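Local coordinates for enterobactin synthetase component F-related protein (PDB 4OXI) that probably uses ATP to activate glycine as glycyl-adenosine-5'-phosphate, serving an antimicrobial-peptide resistance pathway that modifies lipopolysaccharide in Vibrio cholerae, at residues T82-Y91 against H192-V201; S117-P126 against L210-M220. One frame throughout, in Å; residues are numbered along the deposited sequence.

Contact 1 (T82-Y91 against H192-V201)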
loop_
_atom_site.group_PDB
_atom_site.type_symbol
_atom_site.label_atom_id
_atom_site.label_comp_id
_atom_site.label_asym_id
_atom_site.label_seq_id
_atom_site.Cartn_x
_atom_site.Cartn_y
_atom_site.Cartn_z
ATOM N N THR A 82 -19.933 -10.504 6.562
ATOM C CA THR A 82 -19.517 -11.811 7.058
ATOM C C THR A 82 -20.108 -12.944 6.222
ATOM O O THR A 82 -19.417 -13.908 5.920
ATOM C CB THR A 82 -19.863 -11.974 8.534
ATOM O OG1 THR A 82 -19.145 -10.973 9.278
ATOM C CG2 THR A 82 -19.466 -13.370 9.030
ATOM N N ASP A 83 -21.368 -12.811 5.814
ATOM C CA ASP A 83 -21.995 -13.824 4.974
ATOM C C ASP A 83 -21.247 -13.954 3.647
ATOM O O ASP A 83 -21.005 -15.058 3.170
ATOM C CB ASP A 83 -23.465 -13.476 4.670
ATOM C CG ASP A 83 -24.364 -13.485 5.915
ATOM O OD1 ASP A 83 -23.985 -14.083 6.950
ATOM O OD2 ASP A 83 -25.470 -12.892 5.843
ATOM N N MET A 84 -20.918 -12.823 3.030
ATOM C CA MET A 84 -20.218 -12.858 1.756
ATOM C C MET A 84 -18.807 -13.413 1.941
ATOM O O MET A 84 -18.377 -14.274 1.189
ATOM C CB MET A 84 -20.173 -11.469 1.129
ATOM C CG MET A 84 -21.462 -11.092 0.439
ATOM S SD MET A 84 -21.416 -9.404 -0.169
ATOM C CE MET A 84 -21.826 -8.475 1.319
ATOM N N ALA A 85 -18.109 -12.940 2.964
ATOM C CA ALA A 85 -16.728 -13.335 3.202
ATOM C C ALA A 85 -16.594 -14.835 3.501
ATOM O O ALA A 85 -15.814 -15.525 2.849
ATOM C CB ALA A 85 -16.131 -12.499 4.317
ATOM N N LEU A 86 -17.367 -15.345 4.460
ATOM C CA LEU A 86 -17.315 -16.768 4.777
ATOM C C LEU A 86 -17.895 -17.662 3.681
ATOM O O LEU A 86 -17.527 -18.832 3.589
ATOM C CB LEU A 86 -17.982 -17.081 6.119
ATOM C CG LEU A 86 -17.377 -16.433 7.359
ATOM C CD1 LEU A 86 -18.059 -16.989 8.611
ATOM C CD2 LEU A 86 -15.874 -16.664 7.415
ATOM N N SER A 87 -18.777 -17.140 2.836
ATOM C CA SER A 87 -19.214 -17.944 1.692
ATOM C C SER A 87 -18.065 -18.155 0.710
ATOM O O SER A 87 -17.836 -19.272 0.226
ATOM C CB SER A 87 -20.404 -17.300 0.970
ATOM O OG SER A 87 -21.541 -17.228 1.817
ATOM N N LEU A 88 -17.358 -17.079 0.387
ATOM C CA LEU A 88 -16.215 -17.189 -0.512
ATOM C C LEU A 88 -15.146 -18.080 0.109
ATOM O O LEU A 88 -14.637 -19.004 -0.522
ATOM C CB LEU A 88 -15.636 -15.799 -0.789
ATOM C CG LEU A 88 -16.501 -14.923 -1.697
ATOM C CD1 LEU A 88 -16.030 -13.473 -1.636
ATOM C CD2 LEU A 88 -16.457 -15.450 -3.133
ATOM N N SER A 89 -14.826 -17.803 1.367
ATOM C CA SER A 89 -13.789 -18.541 2.093
ATOM C C SER A 89 -14.065 -20.057 2.186
ATOM O O SER A 89 -13.165 -20.887 1.965
ATOM C CB SER A 89 -13.646 -17.922 3.484
ATOM O OG SER A 89 -12.661 -18.585 4.229
ATOM N N ASP A 90 -15.302 -20.427 2.503
ATOM C CA ASP A 90 -15.659 -21.841 2.580
ATOM C C ASP A 90 -15.460 -22.516 1.234
ATOM O O ASP A 90 -14.955 -23.626 1.162
ATOM C CB ASP A 90 -17.117 -22.024 3.011
ATOM C CG ASP A 90 -17.333 -21.771 4.492
ATOM O OD1 ASP A 90 -16.329 -21.647 5.241
ATOM O OD2 ASP A 90 -18.514 -21.698 4.904
ATOM N N TYR A 91 -15.880 -21.849 0.167
ATOM C CA TYR A 91 -15.780 -22.411 -1.164
ATOM C C TYR A 91 -14.296 -22.599 -1.538
ATOM O O TYR A 91 -13.895 -23.681 -1.989
ATOM C CB TYR A 91 -16.516 -21.499 -2.151
ATOM C CG TYR A 91 -16.794 -22.083 -3.518
ATOM C CD1 TYR A 91 -18.089 -22.432 -3.900
ATOM C CD2 TYR A 91 -15.773 -22.257 -4.438
ATOM C CE1 TYR A 91 -18.347 -22.947 -5.164
ATOM C CE2 TYR A 91 -16.018 -22.772 -5.697
ATOM C CZ TYR A 91 -17.302 -23.111 -6.054
ATOM O OH TYR A 91 -17.534 -23.610 -7.315
ATOM N N HIS A 192 -16.752 -19.735 -11.357
ATOM C CA HIS A 192 -17.400 -20.183 -10.140
ATOM C C HIS A 192 -18.314 -19.075 -9.630
ATOM O O HIS A 192 -17.840 -18.020 -9.171
ATOM C CB HIS A 192 -16.361 -20.503 -9.051
ATOM C CG HIS A 192 -15.429 -21.636 -9.383
ATOM N ND1 HIS A 192 -15.739 -22.960 -9.141
ATOM C CD2 HIS A 192 -14.163 -21.634 -9.874
ATOM C CE1 HIS A 192 -14.722 -23.724 -9.499
ATOM N NE2 HIS A 192 -13.753 -22.945 -9.948
ATOM N N THR A 193 -19.618 -19.290 -9.695
ATOM C CA THR A 193 -20.509 -18.374 -8.995
ATOM C C THR A 193 -20.713 -18.920 -7.592
ATOM O O THR A 193 -21.135 -20.062 -7.414
ATOM C CB THR A 193 -21.847 -18.175 -9.714
ATOM O OG1 THR A 193 -21.602 -17.641 -11.021
ATOM C CG2 THR A 193 -22.720 -17.198 -8.933
ATOM N N VAL A 194 -20.370 -18.116 -6.594
ATOM C CA VAL A 194 -20.459 -18.560 -5.210
ATOM C C VAL A 194 -21.721 -17.978 -4.596
ATOM O O VAL A 194 -21.864 -16.764 -4.515
ATOM C CB VAL A 194 -19.236 -18.113 -4.388
ATOM C CG1 VAL A 194 -19.337 -18.639 -2.968
ATOM C CG2 VAL A 194 -17.944 -18.598 -5.044
ATOM N N GLN A 195 -22.642 -18.843 -4.191
ATOM C CA GLN A 195 -23.859 -18.378 -3.545
ATOM C C GLN A 195 -23.532 -17.810 -2.171
ATOM O O GLN A 195 -22.586 -18.252 -1.512
ATOM C CB GLN A 195 -24.904 -19.502 -3.455
ATOM C CG GLN A 195 -25.450 -19.966 -4.827
ATOM C CD GLN A 195 -25.913 -18.805 -5.714
ATOM O OE1 GLN A 195 -26.479 -17.818 -5.233
ATOM N NE2 GLN A 195 -25.666 -18.918 -7.017
ATOM N N ILE A 196 -24.293 -16.808 -1.756
ATOM C CA ILE A 196 -24.101 -16.206 -0.451
ATOM C C ILE A 196 -25.013 -16.920 0.533
ATOM O O ILE A 196 -26.222 -16.870 0.404
ATOM C CB ILE A 196 -24.432 -14.702 -0.468
ATOM C CG1 ILE A 196 -23.565 -13.965 -1.483
ATOM C CG2 ILE A 196 -24.223 -14.077 0.898
ATOM C CD1 ILE A 196 -23.964 -12.502 -1.648
ATOM N N THR A 197 -24.414 -17.597 1.504
ATOM C CA THR A 197 -25.138 -18.331 2.530
ATOM C C THR A 197 -25.105 -17.470 3.777
ATOM O O THR A 197 -24.136 -16.749 3.995
ATOM C CB THR A 197 -24.394 -19.647 2.869
ATOM O OG1 THR A 197 -24.102 -20.363 1.664
ATOM C CG2 THR A 197 -25.219 -20.533 3.796
ATOM N N GLU A 198 -26.135 -17.541 4.608
ATOM C CA GLU A 198 -26.099 -16.820 5.877
ATOM C C GLU A 198 -25.180 -17.558 6.840
ATOM O O GLU A 198 -25.138 -18.779 6.827
ATOM C CB GLU A 198 -27.507 -16.648 6.443
ATOM C CG GLU A 198 -28.385 -15.775 5.532
ATOM C CD GLU A 198 -29.714 -15.372 6.154
ATOM O OE1 GLU A 198 -29.800 -15.284 7.401
ATOM O OE2 GLU A 198 -30.668 -15.137 5.383
ATOM N N GLN A 199 -24.421 -16.817 7.642
ATOM C CA GLN A 199 -23.410 -17.416 8.519
ATOM C C GLN A 199 -23.643 -17.005 9.967
ATOM O O GLN A 199 -23.965 -15.856 10.255
ATOM C CB GLN A 199 -21.991 -16.997 8.096
ATOM C CG GLN A 199 -21.660 -17.185 6.604
ATOM C CD GLN A 199 -21.387 -18.644 6.228
ATOM O OE1 GLN A 199 -20.934 -19.434 7.059
ATOM N NE2 GLN A 199 -21.650 -18.999 4.966
ATOM N N ASP A 200 -23.472 -17.952 10.880
ATOM C CA ASP A 200 -23.705 -17.705 12.295
ATOM C C ASP A 200 -22.453 -17.084 12.883
ATOM O O ASP A 200 -21.422 -17.749 12.995
ATOM C CB ASP A 200 -24.031 -19.023 13.012
ATOM C CG ASP A 200 -24.593 -18.819 14.423
ATOM O OD1 ASP A 200 -24.429 -17.719 15.001
ATOM O OD2 ASP A 200 -25.196 -19.779 14.959
ATOM N N VAL A 201 -22.543 -15.810 13.259
ATOM C CA VAL A 201 -21.393 -15.112 13.818
ATOM C C VAL A 201 -21.072 -15.542 15.255
ATOM O O VAL A 201 -19.988 -15.242 15.758
ATOM C CB VAL A 201 -21.538 -13.581 13.728
ATOM C CG1 VAL A 201 -21.764 -13.165 12.285
ATOM C CG2 VAL A 201 -22.662 -13.097 14.617
#

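Contact 2 (S117-P126 against L210-M220)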
loop_
_atom_site.group_PDB
_atom_site.type_symbol
_atom_site.label_atom_id
_atom_site.label_comp_id
_atom_site.label_asym_id
_atom_site.label_seq_id
_atom_site.Cartn_x
_atom_site.Cartn_y
_atom_site.Cartn_z
ATOM N N SER A 117 -10.376 -13.733 2.461
ATOM C CA SER A 117 -9.022 -14.258 2.505
ATOM C C SER A 117 -8.467 -14.193 3.918
ATOM O O SER A 117 -7.831 -15.147 4.393
ATOM C CB SER A 117 -8.107 -13.496 1.546
ATOM O OG SER A 117 -6.763 -13.853 1.811
ATOM N N TYR A 118 -8.699 -13.073 4.596
ATOM C CA TYR A 118 -8.224 -12.945 5.970
ATOM C C TYR A 118 -8.889 -13.981 6.896
ATOM O O TYR A 118 -8.209 -14.688 7.641
ATOM C CB TYR A 118 -8.434 -11.523 6.539
ATOM C CG TYR A 118 -8.017 -11.496 7.988
ATOM C CD1 TYR A 118 -6.679 -11.384 8.331
ATOM C CD2 TYR A 118 -8.948 -11.660 9.011
ATOM C CE1 TYR A 118 -6.268 -11.405 9.650
ATOM C CE2 TYR A 118 -8.549 -11.685 10.343
ATOM C CZ TYR A 118 -7.206 -11.566 10.652
ATOM O OH TYR A 118 -6.787 -11.583 11.961
ATOM N N LEU A 119 -10.217 -14.050 6.857
ATOM C CA LEU A 119 -10.965 -14.938 7.741
ATOM C C LEU A 119 -10.596 -16.399 7.506
ATOM O O LEU A 119 -10.575 -17.199 8.445
ATOM C CB LEU A 119 -12.463 -14.727 7.546
ATOM C CG LEU A 119 -12.985 -13.387 8.071
ATOM C CD1 LEU A 119 -14.455 -13.206 7.735
ATOM C CD2 LEU A 119 -12.790 -13.281 9.576
ATOM N N GLY A 120 -10.279 -16.734 6.255
ATOM C CA GLY A 120 -9.947 -18.096 5.881
ATOM C C GLY A 120 -8.466 -18.467 5.903
ATOM O O GLY A 120 -8.101 -19.569 5.488
ATOM N N GLY A 121 -7.603 -17.568 6.371
ATOM C CA GLY A 121 -6.179 -17.869 6.410
ATOM C C GLY A 121 -5.507 -17.982 5.043
ATOM O O GLY A 121 -4.475 -18.632 4.885
ATOM N N MET A 122 -6.085 -17.339 4.041
ATOM C CA MET A 122 -5.515 -17.407 2.701
ATOM C C MET A 122 -4.662 -16.192 2.349
ATOM O O MET A 122 -4.394 -15.346 3.215
ATOM C CB MET A 122 -6.625 -17.672 1.695
ATOM C CG MET A 122 -7.200 -19.080 1.920
ATOM S SD MET A 122 -8.776 -19.314 1.133
ATOM C CE MET A 122 -8.323 -18.610 -0.458
ATOM N N THR A 123 -4.202 -16.132 1.100
ATOM C CA THR A 123 -3.300 -15.068 0.652
ATOM C C THR A 123 -3.950 -14.311 -0.486
ATOM O O THR A 123 -4.349 -14.922 -1.488
ATOM C CB THR A 123 -1.985 -15.654 0.090
ATOM O OG1 THR A 123 -1.464 -16.638 0.991
ATOM C CG2 THR A 123 -0.945 -14.557 -0.126
ATOM N N TYR A 124 -4.064 -12.990 -0.361
ATOM C CA TYR A 124 -4.615 -12.230 -1.471
ATOM C C TYR A 124 -3.559 -11.417 -2.204
ATOM O O TYR A 124 -2.560 -10.993 -1.621
ATOM C CB TYR A 124 -5.847 -11.402 -1.071
ATOM C CG TYR A 124 -5.589 -10.077 -0.374
ATOM C CD1 TYR A 124 -5.428 -8.900 -1.108
ATOM C CD2 TYR A 124 -5.573 -9.992 1.022
ATOM C CE1 TYR A 124 -5.216 -7.679 -0.473
ATOM C CE2 TYR A 124 -5.361 -8.769 1.672
ATOM C CZ TYR A 124 -5.191 -7.627 0.915
ATOM O OH TYR A 124 -5.001 -6.427 1.545
ATOM N N ILE A 125 -3.791 -11.228 -3.497
ATOM C CA ILE A 125 -2.860 -10.531 -4.368
ATOM C C ILE A 125 -3.621 -9.472 -5.163
ATOM O O ILE A 125 -4.283 -9.778 -6.153
ATOM C CB ILE A 125 -2.206 -11.521 -5.343
ATOM C CG1 ILE A 125 -1.639 -12.719 -4.567
ATOM C CG2 ILE A 125 -1.096 -10.836 -6.175
ATOM C CD1 ILE A 125 -1.413 -13.929 -5.413
ATOM N N PRO A 126 -3.551 -8.216 -4.722
ATOM C CA PRO A 126 -4.322 -7.207 -5.451
ATOM C C PRO A 126 -3.655 -6.881 -6.783
ATOM O O PRO A 126 -2.433 -6.751 -6.834
ATOM C CB PRO A 126 -4.273 -5.990 -4.513
ATOM C CG PRO A 126 -3.032 -6.163 -3.703
ATOM C CD PRO A 126 -2.849 -7.660 -3.548
ATOM N N LEU A 210 -7.240 -21.649 12.913
ATOM C CA LEU A 210 -6.136 -21.242 12.044
ATOM C C LEU A 210 -4.856 -21.012 12.832
ATOM O O LEU A 210 -4.832 -20.236 13.787
ATOM C CB LEU A 210 -6.511 -19.998 11.244
ATOM C CG LEU A 210 -7.721 -20.284 10.353
ATOM C CD1 LEU A 210 -8.068 -19.087 9.540
ATOM C CD2 LEU A 210 -7.438 -21.468 9.445
ATOM N N ASP A 211 -3.792 -21.691 12.415
ATOM C CA ASP A 211 -2.580 -21.754 13.221
ATOM C C ASP A 211 -1.278 -21.685 12.427
ATOM O O ASP A 211 -0.266 -22.252 12.842
ATOM C CB ASP A 211 -2.588 -23.026 14.077
ATOM C CG ASP A 211 -2.685 -24.301 13.241
ATOM O OD1 ASP A 211 -2.161 -24.321 12.101
ATOM O OD2 ASP A 211 -3.285 -25.288 13.727
ATOM N N ASN A 212 -1.289 -21.020 11.280
ATOM C CA ASN A 212 -0.017 -20.713 10.643
ATOM C C ASN A 212 0.179 -19.208 10.524
ATOM O O ASN A 212 -0.128 -18.605 9.498
ATOM C CB ASN A 212 0.137 -21.410 9.292
ATOM C CG ASN A 212 1.573 -21.381 8.786
ATOM O OD1 ASN A 212 2.499 -20.971 9.503
ATOM N ND2 ASN A 212 1.768 -21.821 7.547
ATOM N N GLU A 213 0.707 -18.611 11.587
ATOM C CA GLU A 213 0.941 -17.184 11.614
ATOM C C GLU A 213 1.991 -16.799 10.593
ATOM O O GLU A 213 2.150 -15.622 10.284
ATOM C CB GLU A 213 1.362 -16.739 13.008
ATOM C CG GLU A 213 0.213 -16.606 14.003
ATOM C CD GLU A 213 -0.660 -15.383 13.744
ATOM O OE1 GLU A 213 -0.204 -14.246 14.011
ATOM O OE2 GLU A 213 -1.814 -15.555 13.281
ATOM N N HIS A 214 2.692 -17.791 10.051
ATOM C CA HIS A 214 3.756 -17.517 9.095
ATOM C C HIS A 214 3.352 -17.657 7.642
ATOM O O HIS A 214 4.125 -17.318 6.749
ATOM C CB HIS A 214 4.994 -18.350 9.413
ATOM C CG HIS A 214 5.599 -17.993 10.732
ATOM N ND1 HIS A 214 5.949 -16.695 11.054
ATOM C CD2 HIS A 214 5.863 -18.742 11.829
ATOM C CE1 HIS A 214 6.422 -16.666 12.287
ATOM N NE2 HIS A 214 6.383 -17.893 12.778
ATOM N N GLU A 215 2.137 -18.134 7.408
ATOM C CA GLU A 215 1.549 -18.105 6.070
ATOM C C GLU A 215 1.415 -16.648 5.595
ATOM O O GLU A 215 1.305 -15.726 6.402
ATOM C CB GLU A 215 0.181 -18.802 6.092
ATOM C CG GLU A 215 -0.541 -18.841 4.771
ATOM C CD GLU A 215 0.233 -19.591 3.706
ATOM O OE1 GLU A 215 0.111 -20.838 3.675
ATOM O OE2 GLU A 215 0.956 -18.938 2.904
ATOM N N TYR A 216 1.451 -16.433 4.290
ATOM C CA TYR A 216 1.321 -15.082 3.750
ATOM C C TYR A 216 -0.134 -14.610 3.769
ATOM O O TYR A 216 -1.041 -15.338 3.334
ATOM C CB TYR A 216 1.831 -15.056 2.319
ATOM C CG TYR A 216 3.285 -15.445 2.156
ATOM C CD1 TYR A 216 4.245 -15.048 3.084
ATOM C CD2 TYR A 216 3.703 -16.195 1.062
ATOM C CE1 TYR A 216 5.594 -15.402 2.930
ATOM C CE2 TYR A 216 5.041 -16.552 0.899
ATOM C CZ TYR A 216 5.977 -16.145 1.831
ATOM O OH TYR A 216 7.294 -16.481 1.658
ATOM N N ALA A 217 -0.356 -13.386 4.253
ATOM C CA ALA A 217 -1.692 -12.786 4.246
ATOM C C ALA A 217 -1.961 -12.065 2.921
ATOM O O ALA A 217 -3.087 -12.107 2.389
ATOM C CB ALA A 217 -1.867 -11.826 5.432
ATOM N N TYR A 218 -0.937 -11.398 2.392
ATOM C CA TYR A 218 -1.073 -10.756 1.085
ATOM C C TYR A 218 0.272 -10.616 0.414
ATOM O O TYR A 218 1.305 -10.639 1.078
ATOM C CB TYR A 218 -1.744 -9.373 1.198
ATOM C CG TYR A 218 -1.014 -8.357 2.069
ATOM C CD1 TYR A 218 -0.068 -7.489 1.526
ATOM C CD2 TYR A 218 -1.284 -8.258 3.424
ATOM C CE1 TYR A 218 0.587 -6.556 2.321
ATOM C CE2 TYR A 218 -0.629 -7.325 4.232
ATOM C CZ TYR A 218 0.305 -6.487 3.671
ATOM O OH TYR A 218 0.954 -5.566 4.466
ATOM N N ILE A 219 0.266 -10.468 -0.906
ATOM C CA ILE A 219 1.513 -10.233 -1.624
ATOM C C ILE A 219 1.422 -8.960 -2.448
ATOM O O ILE A 219 0.548 -8.832 -3.312
ATOM C CB ILE A 219 1.840 -11.405 -2.571
ATOM C CG1 ILE A 219 1.906 -12.723 -1.781
ATOM C CG2 ILE A 219 3.122 -11.120 -3.337
ATOM C CD1 ILE A 219 1.909 -13.972 -2.669
ATOM N N MET A 220 2.335 -8.030 -2.196
ATOM C CA MET A 220 2.373 -6.768 -2.916
ATOM C C MET A 220 3.447 -6.839 -3.975
ATOM O O MET A 220 4.287 -7.743 -3.969
ATOM C CB MET A 220 2.704 -5.606 -1.973
ATOM C CG MET A 220 1.605 -5.273 -0.979
ATOM S SD MET A 220 -0.050 -5.229 -1.714
ATOM C CE MET A 220 -0.894 -4.291 -0.428
HETATM O O HOH W 1 -5.466 -12.535 3.803
HETATM O O HOH W 2 0.547 -18.136 0.193
HETATM O O HOH W 3 -0.006 -7.089 -5.572
#

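Contact 1 (T82-Y91 against H192-V201)
Gln199 lies across segment 82-91 of helix 78-95 and can be followed atom by atom. Its CB sits near Asp83 OD1 and Leu86 CD1; CG then comes to 3.7 Å from Leu86 CB, and CD stays over that same methylene. The bend at chi2 (-76°) carries the amide along the helix, where OE1 stops 4.0 Å from Asp90 OD2 without a bond and NE2 makes a weak bond of 3.5 Å back to Thr197 O. Beside Gln199, two helix side chains hold the backbone of the loop that follows the strand. Asp83 OD1 accepts from Gln199 N at 2.9 Å, met from above the carboxylate plane. Ser87 OG is used twice: it receives Thr197 N at 2.9 Å, almost straight at 166°, and donates to Asp83 O at 2.6 Å, on the opposite face of that carbonyl from Ser87 N. Farther on, Val194 CG2 stands over a face of the Tyr91 ring in a CH-pi contact, while Tyr91 OH and His192 ND1 share a 2.6 Å hydrogen bond. Helix 78-95 is thus strapped by the chain leaving strand 190-193, an outer strand of the parallel sheet, while Met84 and Leu88 reach helix 108-119.

Contact 2 (S117-P126 against L210-M220)
Thr123 OG1 is gripped from several directions: it donates to Tyr216 O at 2.7 Å, from above the carbonyl plane, and accepts from a water at 2.6 Å and from Gln98 NE2. The same water donates to Glu215 OE2, which also takes Tyr216 N, so the carboxylate is tied to the backbone N of the next residue as well as, through the water, to the threonine. This is a parallel strand pairing reduced to a single beta bridge, Tyr124 with Tyr218; Tyr218 also forms, with Ala217, a classic beta bulge facing strand 230-235. Tyr124 N donates to Ala217 O at 3.0 Å, and Tyr124 O accepts from Ile219 N. A second water binds Ser117 OG and donates to both Met122 O and Ala217 O, bridging these two carbonyls, one from each segment. With chi1 at 81°, Tyr124 has its CG between backbone N and carbonyl carbon, and its ring lies with one face against Tyr218 CB, 3.8 Å from the ring centroid, as a CH-pi contact. The two tyrosines run side by side in the same direction.

Before the strand, helix 108-119 ends in a Schellman motif with Gly121, at positive phi, as its C-prime residue; Leu210 CD1 packs on this turn, 3.3 Å from Leu119 O. On the face opposite Tyr124 and Tyr218, Thr123 CG2 meets Ile219 CG1, and farther along the strands Pro126 CG rests 3.7 Å from Met220 SD.

In the fold
Contacts 1 and 2 illustrate how one parallel sheet is secured from both of its outer strands: the chain of contact 1 leaves strand 190-193, whereas contact 2 adds 210-220 beside strand 123-126. Their segments alternate along the chain. Their centres are about 17 Å apart, yet segment 82-91 of helix 78-95 joins them directly, with Ser89 OG 3.2 Å from Gly120 CA and Leu86 CD2 3.8 Å from Leu119 CD1. Contact 2 is the more buried and the nearer to the chain's centre. There the side chain of Tyr218 lies about 8 Å from bound glycyl-adenosine-5'-phosphate, whose pocket is lined by residues later in the chain.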